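Local coordinates for protein isomaltodextranase (Arthrobacter globiformis, PDB 5AWO) that hydrolyses the alpha-1,6-glucosidic linkages of dextran, removing successive isomaltose units from the non-reducing chain ends, at residues Thr32-Gly37 with Glu549-Ser554; Arg319-Ala324 with Ile345-Gln350; Asn536-Thr541 with Ala568-Trp573. All blocks are in the same frame, centred on the assembly; numbering follows the deposited sequence.

Contact 1 ties helix 30-34, just ahead of the first strand of the catalytic barrel, to a hairpin of the carbohydrate-binding module, so it joins two parts of the enzyme more than 500 residues apart in sequence. Contact 2 belongs to the glycoside hydrolase family 27 barrel alone, and contact 3 to the binding module alone. The centres of contacts 1 and 2 are about 32 Å apart, those of 1 and 3 about 33 Å, and those of 2 and 3 about 55 Å, across the centre of the chain. The side chain of Arg33 lies about 8 Å from that of Asp262, probably the proton donor; contacts 2 and 3 are remote from the active-site residues.

Contact 1 (Thr32-Gly37 with Glu549-Ser554); sequences TRSGAG and EKADRS
Arg33 reaches out of the end of a short helix and sets its guanidinium against a hairpin turn. Its CG stands anti to the carbonyl carbon, and a bend at chi3 (61°) brings two N-H groups onto the type I turn Lys550-Arg553. NE donates to Ala551 O at 2.8 Å and NH2 to Lys550 O at 3.0 Å; both oxygens lie in the guanidinium plane, although each N-H approaches from above its carbonyl plane. Lys550 O also accepts from Arg553 N, the bond that closes the turn. Glu549, extended beyond CG, crosses Arg33 at about a right angle, and its OE1 forms a salt bridge with NH2 at 2.9 Å. A water joins that same OE1 to NH1, which also bonds Asn28. Arg553 CG lies over one guanidinium face, toward its rim, 3.5 Å from NE, while the Arg553 guanidinium turns to Glu239. Ser34 OG, bonded to Val30 O, touches Ala551 CB. In this interdomain contact helix 30-34, just before the first barrel strand 39-42, abuts the loop between strands 542-549 and 555-564 of the binding module, where Arg33 and Ala551 also rest on Leu588 and Leu586 of strand 585-592.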
loop_
_atom_site.group_PDB
_atom_site.type_symbol
_atom_site.label_atom_id
_atom_site.label_comp_id
_atom_site.label_asym_id
_atom_site.label_seq_id
_atom_site.Cartn_x
_atom_site.Cartn_y
_atom_site.Cartn_z
ATOM N N THR A 32 0.421 -7.234 -2.549
ATOM C CA THR A 32 -0.581 -6.237 -2.867
ATOM C C THR A 32 -1.863 -6.859 -3.409
ATOM O O THR A 32 -2.934 -6.262 -3.327
ATOM C CB THR A 32 -0.091 -5.188 -3.866
ATOM O OG1 THR A 32 0.277 -5.837 -5.094
ATOM C CG2 THR A 32 1.084 -4.393 -3.301
ATOM N N ARG A 33 -1.763 -8.050 -4.007
ATOM C CA ARG A 33 -2.965 -8.716 -4.498
ATOM C C ARG A 33 -3.812 -9.360 -3.423
ATOM O O ARG A 33 -5.016 -9.535 -3.605
ATOM C CB ARG A 33 -2.545 -9.769 -5.532
ATOM C CG ARG A 33 -1.912 -9.174 -6.770
ATOM C CD ARG A 33 -1.274 -10.235 -7.671
ATOM N NE ARG A 33 -2.263 -11.201 -8.148
ATOM C CZ ARG A 33 -3.051 -11.001 -9.199
ATOM N NH1 ARG A 33 -2.999 -9.893 -9.923
ATOM N NH2 ARG A 33 -3.954 -11.920 -9.504
ATOM N N SER A 34 -3.187 -9.736 -2.303
ATOM C CA SER A 34 -3.865 -10.528 -1.275
ATOM C C SER A 34 -4.616 -9.709 -0.232
ATOM O O SER A 34 -5.391 -10.293 0.530
ATOM C CB SER A 34 -2.897 -11.467 -0.533
ATOM O OG SER A 34 -2.331 -12.411 -1.424
ATOM N N GLY A 35 -4.418 -8.403 -0.189
ATOM C CA GLY A 35 -5.074 -7.613 0.850
ATOM C C GLY A 35 -4.362 -6.335 1.187
ATOM O O GLY A 35 -3.684 -5.710 0.362
ATOM N N ALA A 36 -4.512 -6.001 2.470
ATOM C CA ALA A 36 -4.021 -4.763 3.040
ATOM C C ALA A 36 -2.613 -4.926 3.585
ATOM O O ALA A 36 -1.981 -5.986 3.493
ATOM C CB ALA A 36 -4.966 -4.314 4.132
ATOM N N GLY A 37 -2.069 -3.836 4.117
ATOM C CA GLY A 37 -0.732 -3.866 4.669
ATOM C C GLY A 37 -0.600 -4.797 5.869
ATOM O O GLY A 37 -1.591 -5.204 6.482
ATOM N N GLU A 549 -7.813 -14.673 -11.830
ATOM C CA GLU A 549 -6.556 -15.208 -11.357
ATOM C C GLU A 549 -6.616 -15.456 -9.851
ATOM O O GLU A 549 -7.406 -14.793 -9.128
ATOM C CB GLU A 549 -5.411 -14.214 -11.613
ATOM C CG GLU A 549 -5.098 -13.994 -13.086
ATOM C CD GLU A 549 -4.004 -12.966 -13.341
ATOM O OE1 GLU A 549 -3.561 -12.288 -12.375
ATOM O OE2 GLU A 549 -3.573 -12.812 -14.505
ATOM N N LYS A 550 -5.768 -16.363 -9.389
ATOM C CA LYS A 550 -5.562 -16.534 -7.959
ATOM C C LYS A 550 -4.697 -15.375 -7.489
ATOM O O LYS A 550 -4.164 -14.617 -8.309
ATOM C CB LYS A 550 -4.857 -17.847 -7.638
ATOM C CG LYS A 550 -5.559 -19.096 -8.154
ATOM C CD LYS A 550 -4.745 -20.323 -7.807
ATOM C CE LYS A 550 -4.977 -20.794 -6.377
ATOM N NZ LYS A 550 -6.328 -21.391 -6.172
ATOM N N ALA A 551 -4.552 -15.242 -6.177
ATOM C CA ALA A 551 -3.707 -14.170 -5.611
ATOM C C ALA A 551 -2.267 -14.249 -6.106
ATOM O O ALA A 551 -1.622 -13.211 -6.296
ATOM C CB ALA A 551 -3.765 -14.182 -4.101
ATOM N N ASP A 552 -1.774 -15.461 -6.390
ATOM C CA ASP A 552 -0.404 -15.641 -6.913
ATOM C C ASP A 552 -0.252 -15.406 -8.428
ATOM O O ASP A 552 0.822 -15.662 -8.990
ATOM C CB ASP A 552 0.174 -17.013 -6.500
ATOM C CG ASP A 552 -0.278 -18.146 -7.390
ATOM O OD1 ASP A 552 -1.257 -17.973 -8.142
ATOM O OD2 ASP A 552 0.413 -19.208 -7.312
ATOM N N ARG A 553 -1.316 -14.913 -9.055
ATOM C CA ARG A 553 -1.397 -14.565 -10.492
ATOM C C ARG A 553 -1.739 -15.755 -11.397
ATOM O O ARG A 553 -1.971 -15.533 -12.578
ATOM C CB ARG A 553 -0.141 -13.856 -11.042
ATOM C CG ARG A 553 0.154 -12.506 -10.389
ATOM C CD ARG A 553 1.497 -11.986 -10.860
ATOM N NE ARG A 553 2.539 -12.915 -10.476
ATOM C CZ ARG A 553 2.921 -13.146 -9.221
ATOM N NH1 ARG A 553 2.368 -12.486 -8.199
ATOM N NH2 ARG A 553 3.885 -14.035 -8.993
ATOM N N SER A 554 -1.828 -16.951 -10.839
ATOM C CA SER A 554 -2.177 -18.145 -11.649
ATOM C C SER A 554 -3.512 -17.908 -12.342
ATOM O O SER A 554 -4.497 -17.507 -11.729
ATOM C CB SER A 554 -2.286 -19.381 -10.762
ATOM O OG SER A 554 -1.041 -19.727 -10.122
HETATM O O HOH W 1 -5.273 -9.535 -11.922
#

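Contact 2 (Arg319-Ala324 with Ile345-Gln350); sequences RASTFA and IADTYQ
The guanidinium of Arg319 has the methyl CG2 of Thr322 centred over one face, 3.8 Å above the plane, and a water at its edge, in plane. The carboxylate of Asp347 turns both oxygens' syn lone pairs to the backbone of the opposite loop. Ala320 O lies in plane at the edge of the Phe323 ring, and Gln350 OE1 sits over the centre of one Tyr349 face, 3.3 Å above. These are two loops of the TIM barrel, following its last two strands, 312-314 and 343-345; helix 326-339 comes between them in the chain. The loop from Arg319 enters a 3-10 turn at Ala320-Thr322, and Asp347 meets the start of it with a two-pronged grip. Its OD1 accepts from Ala320 N at 2.9 Å and its OD2 from Ser321 N at 3.1 Å, both bonds fairly straight. CG of Asp347 is anti to its carbonyl carbon (chi1 -60°), which swings the carboxylate across to these amides. Tyr359 also bonds OD1, so the buried carboxylate has several donors, which would probably favour its ionised form. Thr322 holds the turn from within, its N and OG1 both bonding Arg319 O. Alongside, Arg319 CG packs on Ala346 CB at 4.1 Å, and the bend at chi3 carries the guanidinium on to Asp271 O, next to Phe48 and Pro49 of helix 44-50. The edge water takes the N-H of NE and gives a weak bond to Ala346 O. A second water donates to Asp347 OD2 at 2.7 Å and lies 2.6 Å from Ser321 OG, bridging the carboxylate to the hydroxyl.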
loop_
_atom_site.group_PDB
_atom_site.type_symbol
_atom_site.label_atom_id
_atom_site.label_comp_id
_atom_site.label_asym_id
_atom_site.label_seq_id
_atom_site.Cartn_x
_atom_site.Cartn_y
_atom_site.Cartn_z
ATOM N N ARG A 319 1.648 6.016 17.063
ATOM C CA ARG A 319 2.266 6.343 18.350
ATOM C C ARG A 319 1.101 6.731 19.305
ATOM O O ARG A 319 0.737 7.905 19.475
ATOM C CB ARG A 319 3.296 7.445 18.203
ATOM C CG ARG A 319 4.432 7.131 17.219
ATOM C CD ARG A 319 5.614 8.100 17.365
ATOM N NE ARG A 319 6.213 7.879 18.661
ATOM C CZ ARG A 319 6.904 8.760 19.373
ATOM N NH1 ARG A 319 7.272 9.941 18.887
ATOM N NH2 ARG A 319 7.268 8.412 20.594
ATOM N N ALA A 320 0.424 5.715 19.809
ATOM C CA ALA A 320 -0.876 5.962 20.488
ATOM C C ALA A 320 -0.759 6.936 21.643
ATOM O O ALA A 320 -1.626 7.804 21.841
ATOM C CB ALA A 320 -1.487 4.664 20.972
ATOM N N SER A 321 0.297 6.806 22.430
ATOM C CA SER A 321 0.511 7.631 23.635
ATOM C C SER A 321 0.802 9.085 23.326
ATOM O O SER A 321 0.779 9.938 24.215
ATOM C CB SER A 321 1.684 7.097 24.454
ATOM O OG SER A 321 2.911 7.469 23.859
ATOM N N THR A 322 1.104 9.396 22.066
ATOM C CA THR A 322 1.390 10.781 21.688
ATOM C C THR A 322 0.155 11.633 21.417
ATOM O O THR A 322 0.288 12.835 21.210
ATOM C CB THR A 322 2.317 10.880 20.464
ATOM O OG1 THR A 322 1.646 10.432 19.272
ATOM C CG2 THR A 322 3.594 10.082 20.685
ATOM N N PHE A 323 -1.008 11.001 21.337
ATOM C CA PHE A 323 -2.264 11.701 21.113
ATOM C C PHE A 323 -2.857 12.189 22.429
ATOM O O PHE A 323 -2.479 11.727 23.504
ATOM C CB PHE A 323 -3.239 10.828 20.321
ATOM C CG PHE A 323 -2.801 10.640 18.874
ATOM C CD1 PHE A 323 -1.869 9.665 18.518
ATOM C CD2 PHE A 323 -3.268 11.489 17.895
ATOM C CE1 PHE A 323 -1.429 9.573 17.191
ATOM C CE2 PHE A 323 -2.838 11.381 16.593
ATOM C CZ PHE A 323 -1.923 10.422 16.229
ATOM N N ALA A 324 -3.829 13.090 22.320
ATOM C CA ALA A 324 -4.357 13.849 23.458
ATOM C C ALA A 324 -5.568 13.195 24.073
ATOM O O ALA A 324 -5.951 13.552 25.184
ATOM C CB ALA A 324 -4.683 15.249 23.012
ATOM N N ILE A 345 2.616 -0.501 14.936
ATOM C CA ILE A 345 2.692 0.033 16.297
ATOM C C ILE A 345 4.115 0.487 16.573
ATOM O O ILE A 345 5.055 -0.276 16.321
ATOM C CB ILE A 345 2.349 -1.045 17.332
ATOM C CG1 ILE A 345 0.935 -1.588 17.127
ATOM C CG2 ILE A 345 2.444 -0.501 18.758
ATOM C CD1 ILE A 345 0.642 -2.844 17.919
ATOM N N ALA A 346 4.285 1.718 17.072
ATOM C CA ALA A 346 5.583 2.203 17.535
ATOM C C ALA A 346 5.630 2.478 19.035
ATOM O O ALA A 346 6.708 2.747 19.556
ATOM C CB ALA A 346 6.055 3.421 16.758
ATOM N N ASP A 347 4.506 2.427 19.744
ATOM C CA ASP A 347 4.594 2.477 21.209
ATOM C C ASP A 347 5.524 1.368 21.685
ATOM O O ASP A 347 5.387 0.213 21.264
ATOM C CB ASP A 347 3.222 2.254 21.839
ATOM C CG ASP A 347 2.226 3.300 21.410
ATOM O OD1 ASP A 347 1.672 3.191 20.281
ATOM O OD2 ASP A 347 2.014 4.239 22.207
ATOM N N THR A 348 6.428 1.725 22.589
ATOM C CA THR A 348 7.233 0.734 23.289
ATOM C C THR A 348 6.461 0.211 24.501
ATOM O O THR A 348 5.392 0.723 24.855
ATOM C CB THR A 348 8.524 1.350 23.843
ATOM O OG1 THR A 348 8.159 2.293 24.849
ATOM C CG2 THR A 348 9.349 2.053 22.776
ATOM N N TYR A 349 7.022 -0.792 25.180
ATOM C CA TYR A 349 6.420 -1.362 26.386
ATOM C C TYR A 349 6.298 -0.294 27.470
ATOM O O TYR A 349 5.372 -0.355 28.291
ATOM C CB TYR A 349 7.194 -2.607 26.880
ATOM C CG TYR A 349 8.562 -2.359 27.475
ATOM C CD1 TYR A 349 8.727 -2.155 28.850
ATOM C CD2 TYR A 349 9.701 -2.384 26.679
ATOM C CE1 TYR A 349 9.986 -1.924 29.382
ATOM C CE2 TYR A 349 10.956 -2.184 27.209
ATOM C CZ TYR A 349 11.094 -1.966 28.562
ATOM O OH TYR A 349 12.359 -1.745 29.081
ATOM N N GLN A 350 7.176 0.702 27.482
ATOM C CA GLN A 350 7.059 1.794 28.466
ATOM C C GLN A 350 6.003 2.815 28.096
ATOM O O GLN A 350 5.403 3.422 28.982
ATOM C CB GLN A 350 8.368 2.543 28.661
ATOM C CG GLN A 350 9.500 1.688 29.185
ATOM C CD GLN A 350 10.452 1.285 28.101
ATOM O OE1 GLN A 350 10.052 1.086 26.940
ATOM N NE2 GLN A 350 11.727 1.186 28.450
HETATM O O HOH W 2 5.757 5.740 20.377
HETATM O O HOH W 3 3.466 6.431 21.593
#

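Contact 3 (Asn536-Thr541 with Ala568-Trp573); sequences NATGDT and ATWDTW
Ala537 CB sits almost exactly above the five-membered ring of Trp570, 3.5 Å from its centroid and 1° off the ring normal, a CH-pi contact that forms the tight heart of this meeting of two loops. The same methyl also packs against the backbone of the other loop, 3.4 Å from Thr569 C. The six-membered part of the indole lies under the main chain: Ala537 N is 3.4 Å above the ring plane, toward the rim, and Asn536 CA approaches CZ3 at 3.5 Å. Trp570 CG is anti to its carbonyl carbon (chi1 -78°), which brings the indole against residues 536-538. An alanine in place of Trp570 would remove the indole and would probably leave Ala537 without its apolar platform and loosen the loop 536-541. Toward the exposed end the packing thins: Thr538 CG2 only grazes CZ2 at 4.0 Å. The loop 536-541 is held in shape by its own bonds instead. Asn536 OD1 accepts from Thr538 N, an Asx turn, and from Thr538 OG1, while ND2 donates to Asp540 O. In the second loop Thr569 O accepts from Thr572 N to close a type I turn. Between the loops a water takes the N-H of Asn536 at 2.6 Å and donates to Thr569 O and Thr572 O, so the polar link across the contact is water-mediated. Both loops belong to the beta-sandwich of the family 35 binding module: 536-541 joins strand 526-535 to strand 542-549, and the loop holding 568-573 leads from strand 555-564 into strand 574-582. Trp570 also meets the ring of His493 and touches Ala535 of strand 526-535 and Asn602 of strand 601-609.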
loop_
_atom_site.group_PDB
_atom_site.type_symbol
_atom_site.label_atom_id
_atom_site.label_comp_id
_atom_site.label_asym_id
_atom_site.label_seq_id
_atom_site.Cartn_x
_atom_site.Cartn_y
_atom_site.Cartn_z
ATOM N N ASN A 536 -20.676 2.938 -23.963
ATOM C CA ASN A 536 -19.836 2.871 -25.171
ATOM C C ASN A 536 -20.552 3.549 -26.328
ATOM O O ASN A 536 -21.454 2.954 -26.916
ATOM C CB ASN A 536 -19.547 1.425 -25.565
ATOM C CG ASN A 536 -18.973 1.295 -26.980
ATOM O OD1 ASN A 536 -18.425 2.243 -27.526
ATOM N ND2 ASN A 536 -19.100 0.119 -27.555
ATOM N N ALA A 537 -20.170 4.780 -26.608
ATOM C CA ALA A 537 -20.713 5.530 -27.741
ATOM C C ALA A 537 -19.610 5.799 -28.744
ATOM O O ALA A 537 -19.515 6.888 -29.273
ATOM C CB ALA A 537 -21.334 6.835 -27.277
ATOM N N THR A 538 -18.764 4.801 -28.975
ATOM C CA THR A 538 -17.707 4.916 -29.982
ATOM C C THR A 538 -18.247 4.786 -31.412
ATOM O O THR A 538 -17.530 5.090 -32.364
ATOM C CB THR A 538 -16.630 3.842 -29.816
ATOM O OG1 THR A 538 -17.229 2.550 -29.846
ATOM C CG2 THR A 538 -15.854 4.051 -28.489
ATOM N N GLY A 539 -19.477 4.300 -31.548
ATOM C CA GLY A 539 -20.087 4.072 -32.869
ATOM C C GLY A 539 -19.951 2.643 -33.358
ATOM O O GLY A 539 -20.326 2.335 -34.491
ATOM N N ASP A 540 -19.410 1.760 -32.523
ATOM C CA ASP A 540 -19.170 0.374 -32.892
ATOM C C ASP A 540 -18.990 -0.462 -31.623
ATOM O O ASP A 540 -18.805 0.095 -30.527
ATOM C CB ASP A 540 -17.921 0.300 -33.787
ATOM C CG ASP A 540 -17.895 -0.926 -34.702
ATOM O OD1 ASP A 540 -18.662 -1.892 -34.507
ATOM O OD2 ASP A 540 -17.048 -0.933 -35.618
ATOM N N THR A 541 -19.088 -1.780 -31.754
ATOM C CA THR A 541 -18.799 -2.693 -30.656
ATOM C C THR A 541 -17.389 -2.391 -30.129
ATOM O O THR A 541 -16.449 -2.151 -30.902
ATOM C CB THR A 541 -18.905 -4.175 -31.091
ATOM O OG1 THR A 541 -20.244 -4.463 -31.523
ATOM C CG2 THR A 541 -18.553 -5.121 -29.953
ATOM N N ALA A 568 -26.203 4.770 -28.118
ATOM C CA ALA A 568 -26.422 6.029 -28.820
ATOM C C ALA A 568 -25.566 7.177 -28.326
ATOM O O ALA A 568 -25.055 7.968 -29.117
ATOM C CB ALA A 568 -27.894 6.420 -28.748
ATOM N N THR A 569 -25.433 7.293 -27.008
ATOM C CA THR A 569 -24.717 8.418 -26.441
ATOM C C THR A 569 -23.898 7.903 -25.268
ATOM O O THR A 569 -24.136 6.814 -24.781
ATOM C CB THR A 569 -25.677 9.498 -25.924
ATOM O OG1 THR A 569 -26.370 9.000 -24.780
ATOM C CG2 THR A 569 -26.716 9.916 -27.006
ATOM N N TRP A 570 -22.932 8.701 -24.853
ATOM C CA TRP A 570 -22.125 8.386 -23.675
ATOM C C TRP A 570 -22.940 8.413 -22.372
ATOM O O TRP A 570 -22.484 7.848 -21.381
ATOM C CB TRP A 570 -20.911 9.318 -23.592
ATOM C CG TRP A 570 -19.808 8.913 -24.552
ATOM C CD1 TRP A 570 -19.391 9.606 -25.657
ATOM C CD2 TRP A 570 -19.008 7.723 -24.498
ATOM N NE1 TRP A 570 -18.384 8.917 -26.290
ATOM C CE2 TRP A 570 -18.130 7.758 -25.609
ATOM C CE3 TRP A 570 -18.949 6.624 -23.628
ATOM C CZ2 TRP A 570 -17.199 6.747 -25.857
ATOM C CZ3 TRP A 570 -18.031 5.633 -23.870
ATOM C CH2 TRP A 570 -17.165 5.693 -24.977
ATOM N N ASP A 571 -24.130 9.036 -22.392
ATOM C CA ASP A 571 -25.108 9.006 -21.269
ATOM C C ASP A 571 -25.991 7.753 -21.222
ATOM O O ASP A 571 -26.829 7.623 -20.329
ATOM C CB ASP A 571 -26.090 10.185 -21.365
ATOM C CG ASP A 571 -25.437 11.521 -21.201
ATOM O OD1 ASP A 571 -24.198 11.573 -21.040
ATOM O OD2 ASP A 571 -26.175 12.534 -21.253
ATOM N N THR A 572 -25.850 6.864 -22.198
ATOM C CA THR A 572 -26.587 5.619 -22.223
ATOM C C THR A 572 -25.754 4.502 -21.604
ATOM O O THR A 572 -24.588 4.343 -21.953
ATOM C CB THR A 572 -26.948 5.229 -23.682
ATOM O OG1 THR A 572 -27.475 6.375 -24.355
ATOM C CG2 THR A 572 -27.963 4.125 -23.720
ATOM N N TRP A 573 -26.375 3.705 -20.736
ATOM C CA TRP A 573 -25.713 2.602 -20.056
ATOM C C TRP A 573 -26.378 1.277 -20.407
ATOM O O TRP A 573 -27.620 1.179 -20.473
ATOM C CB TRP A 573 -25.723 2.839 -18.521
ATOM C CG TRP A 573 -25.026 4.130 -18.155
ATOM C CD1 TRP A 573 -25.559 5.367 -18.138
ATOM C CD2 TRP A 573 -23.643 4.288 -17.780
ATOM N NE1 TRP A 573 -24.606 6.306 -17.792
ATOM C CE2 TRP A 573 -23.422 5.660 -17.564
ATOM C CE3 TRP A 573 -22.579 3.404 -17.620
ATOM C CZ2 TRP A 573 -22.171 6.172 -17.194
ATOM C CZ3 TRP A 573 -21.345 3.910 -17.264
ATOM C CH2 TRP A 573 -21.151 5.272 -17.057
HETATM O O HOH W 4 -22.952 4.241 -24.103
#